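Local coordinates for protein kappa-carrageenase (Zobellia galactanivorans, PDB 5OCR) that probably hydrolyses kappa-carrageenan, a red-algal galactan, through the glycoside hydrolase family 16 beta-jellyroll domain that makes up this chain, at residues A[200-205]-A[277-282]; A[19-24]-A[99-104]. All coordinates share one frame; numbering follows the deposited sequence. Where two conformers were deposited one is given.

Interaction 1 (A[200-205]-A[277-282]); sequences FHIYGC and VDYVRV. With MG (magnesium ion), chain F.
Asp-278 packs against the ring of Phe-200 and grips a magnesium ion with two of its own oxygens. Its backbone O lies 2.4 Å from the ion, and its carboxylate OD1 lies 2.5 Å from it. CG is anti to the backbone N (chi1 -171°), which turns the carboxylate to the side where OD1 can join the carbonyl on one metal. Water 1 is a further ligand, and the carbonyl oxygens of Glu-30 and Gly-66 add to the site. OD2 forms a salt bridge with Lys-105. Phe-200 reaches the corner from the strand beyond 100-107. Its CE2 is 3.8 Å from Asp-278 N, and its CD2 is 4.1 Å from Asp-278 CB. Val-277 N lies at the ring edge, near its plane. The ring and the carboxylate are turned 67° apart. An alanine in place of Phe-200 would probably leave Asp-278 N and CB without the ring that now lies against them. Further along, Ile-202 crosses Tyr-279 at about a right angle. In one of its two modelled conformers, Ile-202 CD1 is 3.4 Å from Tyr-279 OH. That hydroxyl is hydrogen-bonded to Glu-103. The guanidinium of Arg-281 lies over the Tyr-279 ring, with Arg-281 CZ above the ring centre, and Arg-281 also forms a salt bridge with Glu-30. Strand 100-107 runs between the two segments, so Phe-200 and Ile-202 reach over it. The Asp-278 carboxylate is shared between a divalent ion and a lysine, which would probably favour its ionised form.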
# COMPACT_ATOMS: atom_id res chain seq x y z
N PHE A 200 -1.00 1.82 16.72
CA PHE A 200 -1.85 1.17 15.67
C PHE A 200 -3.05 2.01 15.43
O PHE A 200 -3.71 2.45 16.40
CB PHE A 200 -2.37 -0.24 16.17
CG PHE A 200 -1.28 -1.28 16.13
CD1 PHE A 200 -0.38 -1.43 17.23
CD2 PHE A 200 -1.14 -2.13 15.03
CE1 PHE A 200 0.67 -2.34 17.23
CE2 PHE A 200 -0.06 -3.08 15.00
CZ PHE A 200 0.82 -3.21 16.13
N HIS A 201 -3.46 2.12 14.17
CA HIS A 201 -4.74 2.74 13.82
C HIS A 201 -5.41 1.97 12.76
O HIS A 201 -4.81 1.08 12.13
CB HIS A 201 -4.47 4.19 13.31
CG HIS A 201 -3.85 5.03 14.38
ND1 HIS A 201 -4.60 5.76 15.26
CD2 HIS A 201 -2.53 5.19 14.75
CE1 HIS A 201 -3.77 6.35 16.14
NE2 HIS A 201 -2.49 6.01 15.81
N ILE A 202 -6.67 2.31 12.49
CA ILE A 202 -7.52 1.50 11.60
C ILE A 202 -7.69 2.23 10.31
O ILE A 202 -8.18 3.40 10.33
CB ILE A 202 -8.94 1.31 12.22
CG1 ILE A 202 -8.85 0.80 13.65
CG2 ILE A 202 -9.81 0.40 11.34
CD1 ILE A 202 -8.16 -0.52 13.85
N TYR A 203 -7.32 1.56 9.22
CA TYR A 203 -7.38 2.18 7.90
C TYR A 203 -8.37 1.39 7.09
O TYR A 203 -8.20 0.17 6.90
CB TYR A 203 -5.96 2.21 7.26
CG TYR A 203 -4.97 2.99 8.09
CD1 TYR A 203 -4.94 4.43 8.02
CD2 TYR A 203 -4.15 2.33 9.04
CE1 TYR A 203 -4.03 5.09 8.76
CE2 TYR A 203 -3.26 3.05 9.86
CZ TYR A 203 -3.25 4.45 9.69
OH TYR A 203 -2.42 5.25 10.38
N GLY A 204 -9.43 2.07 6.59
CA GLY A 204 -10.54 1.32 5.90
C GLY A 204 -10.87 1.94 4.59
O GLY A 204 -10.66 3.14 4.40
N CYS A 205 -11.46 1.15 3.72
CA CYS A 205 -11.91 1.67 2.42
C CYS A 205 -13.16 0.91 1.99
O CYS A 205 -13.11 -0.39 1.91
CB CYS A 205 -10.87 1.44 1.36
SG CYS A 205 -11.15 2.32 -0.19
N VAL A 277 1.17 -5.15 11.61
CA VAL A 277 -0.23 -5.23 11.26
C VAL A 277 -0.92 -6.18 12.28
O VAL A 277 -0.54 -7.38 12.38
CB VAL A 277 -0.39 -5.81 9.84
CG1 VAL A 277 -1.87 -5.83 9.47
CG2 VAL A 277 0.41 -5.04 8.76
N ASP A 278 -1.96 -5.69 12.96
CA ASP A 278 -2.70 -6.52 13.88
C ASP A 278 -3.73 -7.33 13.14
O ASP A 278 -3.94 -8.50 13.49
CB ASP A 278 -3.35 -5.57 14.94
CG ASP A 278 -3.99 -6.34 16.15
OD1 ASP A 278 -3.71 -7.51 16.37
OD2 ASP A 278 -4.86 -5.74 16.79
N TYR A 279 -4.39 -6.81 12.14
CA TYR A 279 -5.32 -7.66 11.34
C TYR A 279 -5.53 -7.01 9.98
O TYR A 279 -5.25 -5.81 9.79
CB TYR A 279 -6.68 -7.85 12.07
CG TYR A 279 -7.53 -6.59 12.20
CD1 TYR A 279 -8.13 -5.95 11.08
CD2 TYR A 279 -7.74 -6.06 13.46
CE1 TYR A 279 -8.92 -4.81 11.26
CE2 TYR A 279 -8.50 -4.91 13.64
CZ TYR A 279 -9.11 -4.29 12.53
OH TYR A 279 -9.90 -3.18 12.69
N VAL A 280 -6.03 -7.84 9.06
CA VAL A 280 -6.60 -7.37 7.82
C VAL A 280 -7.91 -8.06 7.68
O VAL A 280 -8.04 -9.30 7.94
CB VAL A 280 -5.68 -7.56 6.61
CG1 VAL A 280 -5.25 -9.06 6.46
CG2 VAL A 280 -6.39 -7.02 5.34
N ARG A 281 -8.92 -7.30 7.28
CA ARG A 281 -10.28 -7.87 7.16
C ARG A 281 -10.92 -7.36 5.86
O ARG A 281 -10.83 -6.18 5.52
CB ARG A 281 -11.16 -7.51 8.35
CG ARG A 281 -10.66 -8.07 9.67
CD ARG A 281 -11.47 -7.45 10.82
NE ARG A 281 -10.92 -7.97 12.08
CZ ARG A 281 -11.06 -7.41 13.30
NH1 ARG A 281 -11.82 -6.31 13.51
NH2 ARG A 281 -10.48 -7.98 14.35
N VAL A 282 -11.58 -8.26 5.14
CA VAL A 282 -12.26 -7.91 3.90
C VAL A 282 -13.72 -8.40 4.04
O VAL A 282 -13.94 -9.54 4.55
CB VAL A 282 -11.60 -8.57 2.71
CG1 VAL A 282 -12.34 -8.19 1.41
CG2 VAL A 282 -10.18 -8.08 2.61
MG MG F . -3.88 -9.84 15.47
O HOH W 1 -4.60 -11.13 17.37

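Interaction 2 (A[19-24]-A[99-104])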
# COMPACT_ATOMS: atom_id res chain seq x y z
N ASP A 19 -26.71 -1.52 4.50
CA ASP A 19 -25.96 -2.62 3.90
C ASP A 19 -25.63 -3.78 4.87
O ASP A 19 -25.41 -3.53 6.05
CB ASP A 19 -24.64 -2.07 3.32
CG ASP A 19 -24.87 -1.13 2.13
OD1 ASP A 19 -25.83 -1.31 1.34
OD2 ASP A 19 -24.11 -0.20 1.93
N GLN A 20 -25.51 -5.00 4.35
CA GLN A 20 -25.15 -6.17 5.14
C GLN A 20 -23.75 -6.55 4.70
O GLN A 20 -23.48 -6.51 3.50
CB GLN A 20 -26.02 -7.35 4.75
CG GLN A 20 -27.47 -7.19 5.14
CD GLN A 20 -27.71 -7.41 6.64
OE1 GLN A 20 -27.07 -8.25 7.30
NE2 GLN A 20 -28.67 -6.66 7.17
N TRP A 21 -22.90 -6.94 5.65
CA TRP A 21 -21.48 -7.26 5.27
C TRP A 21 -21.11 -8.64 5.71
O TRP A 21 -21.32 -8.98 6.88
CB TRP A 21 -20.54 -6.24 5.91
CG TRP A 21 -20.80 -4.84 5.45
CD1 TRP A 21 -21.57 -3.84 6.10
CD2 TRP A 21 -20.29 -4.25 4.22
NE1 TRP A 21 -21.58 -2.68 5.33
CE2 TRP A 21 -20.82 -2.86 4.17
CE3 TRP A 21 -19.48 -4.72 3.18
CZ2 TRP A 21 -20.51 -2.01 3.14
CZ3 TRP A 21 -19.16 -3.83 2.13
CH2 TRP A 21 -19.67 -2.52 2.13
N THR A 22 -20.52 -9.44 4.83
CA THR A 22 -20.05 -10.82 5.12
C THR A 22 -18.54 -10.92 5.01
O THR A 22 -17.95 -10.52 3.99
CB THR A 22 -20.69 -11.84 4.17
OG1 THR A 22 -22.12 -11.71 4.37
CG2 THR A 22 -20.27 -13.23 4.59
N ILE A 23 -17.91 -11.35 6.09
CA ILE A 23 -16.48 -11.43 6.08
C ILE A 23 -16.00 -12.49 5.08
O ILE A 23 -16.72 -13.52 4.87
CB ILE A 23 -15.91 -11.63 7.50
CG1 ILE A 23 -14.43 -11.11 7.47
CG2 ILE A 23 -16.19 -13.09 7.94
CD1 ILE A 23 -13.89 -10.46 8.72
N LYS A 24 -14.87 -12.19 4.40
CA LYS A 24 -14.29 -13.07 3.39
C LYS A 24 -12.94 -13.52 3.92
O LYS A 24 -11.96 -12.75 3.90
CB LYS A 24 -14.19 -12.31 2.06
CG LYS A 24 -15.56 -11.86 1.49
CD LYS A 24 -16.63 -12.96 1.39
CE LYS A 24 -16.48 -13.82 0.16
NZ LYS A 24 -17.80 -14.49 -0.03
N TYR A 99 -15.43 -5.01 -5.49
CA TYR A 99 -16.16 -4.12 -4.61
C TYR A 99 -16.22 -4.76 -3.21
O TYR A 99 -16.15 -5.93 -3.10
CB TYR A 99 -17.56 -3.92 -5.09
CG TYR A 99 -17.62 -3.37 -6.46
CD1 TYR A 99 -16.86 -2.27 -6.86
CD2 TYR A 99 -18.56 -3.88 -7.34
CE1 TYR A 99 -16.92 -1.81 -8.18
CE2 TYR A 99 -18.66 -3.41 -8.64
CZ TYR A 99 -17.83 -2.37 -9.04
OH TYR A 99 -17.94 -1.92 -10.35
N GLY A 100 -16.35 -3.98 -2.15
CA GLY A 100 -16.38 -4.56 -0.82
C GLY A 100 -15.87 -3.53 0.17
O GLY A 100 -15.76 -2.33 -0.16
N TYR A 101 -15.55 -4.01 1.36
CA TYR A 101 -14.92 -3.18 2.35
C TYR A 101 -13.61 -3.79 2.80
O TYR A 101 -13.56 -5.01 3.07
CB TYR A 101 -15.86 -3.05 3.58
CG TYR A 101 -15.57 -1.88 4.52
CD1 TYR A 101 -16.36 -0.74 4.48
CD2 TYR A 101 -14.55 -1.98 5.49
CE1 TYR A 101 -16.07 0.32 5.32
CE2 TYR A 101 -14.24 -0.89 6.28
CZ TYR A 101 -15.06 0.22 6.21
OH TYR A 101 -14.81 1.29 7.07
N PHE A 102 -12.55 -2.95 2.91
CA PHE A 102 -11.19 -3.45 3.21
C PHE A 102 -10.61 -2.70 4.40
O PHE A 102 -10.60 -1.43 4.35
CB PHE A 102 -10.29 -3.24 1.99
CG PHE A 102 -10.93 -3.74 0.70
CD1 PHE A 102 -10.62 -5.03 0.24
CD2 PHE A 102 -11.88 -3.01 -0.01
CE1 PHE A 102 -11.31 -5.57 -0.84
CE2 PHE A 102 -12.50 -3.50 -1.16
CZ PHE A 102 -12.20 -4.81 -1.58
N GLU A 103 -10.13 -3.40 5.43
CA GLU A 103 -9.66 -2.69 6.61
C GLU A 103 -8.44 -3.35 7.17
O GLU A 103 -8.39 -4.62 7.14
CB GLU A 103 -10.84 -2.83 7.65
CG GLU A 103 -10.57 -1.96 8.92
CD GLU A 103 -11.75 -2.02 9.92
OE1 GLU A 103 -12.76 -1.34 9.64
OE2 GLU A 103 -11.64 -2.75 10.94
N ALA A 104 -7.48 -2.57 7.66
CA ALA A 104 -6.33 -3.10 8.34
C ALA A 104 -5.97 -2.23 9.48
O ALA A 104 -6.21 -1.01 9.47
CB ALA A 104 -5.18 -3.20 7.29
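Trp-21 and Tyr-101 meet as an edge-to-face pair. The edge of the Tyr-101 ring points toward the face of the Trp-21 six-membered ring. The two centroids are 5.8 Å apart and the planes stand at 74°. Tyr-101 also makes an off-centre CH-pi contact: its CB is 4.2 Å from the centroid of the same Trp-21 ring. The closest apolar approach is Trp-21 CZ3 to Tyr-101 CB, at 3.7 Å. Trp-21 CZ3 also lies 3.8 Å from Gly-100 C, so the indole reaches the backbone as well as the side chain. Gly-100 has a positive phi (153°), at which a CB would run into the preceding carbonyl oxygen. The Tyr-101 CG is anti to its own backbone nitrogen (chi1 -161°), which leaves CB against the indole while the ring leads away from it. The hydroxyl at its far end is hydrogen-bonded to Lys-13 O, and the side chain also touches Pro-11. Trp-21 packs on Thr-14, Trp-283 and Lys-285. Strand 273-285 pairs antiparallel with strand 21-23 and with strand 100-107, and the indole spans it to join the two in this part of the jellyroll.

How the interactions relate
Both contacts skip one strand in the same part of the jellyroll, and their centres are about 12 Å apart. The strand order is 200-207, 100-107, 273-285, 21-23. Interaction 1 passes over 100-107, and interaction 2 passes over 273-285. Each therefore supplies the strand that the other crosses. Glu-103 ties them together: its OE2 is 2.5 Å from Tyr-279 OH, and its backbone O is 2.7 Å from Arg-281 N, both probable hydrogen bonds. Val-282 O also packs on Ile-23 CG1. Only interaction 1 binds magnesium. The catalytic motif of family 16 probably lies on strand 134-144, which belongs to neither contact.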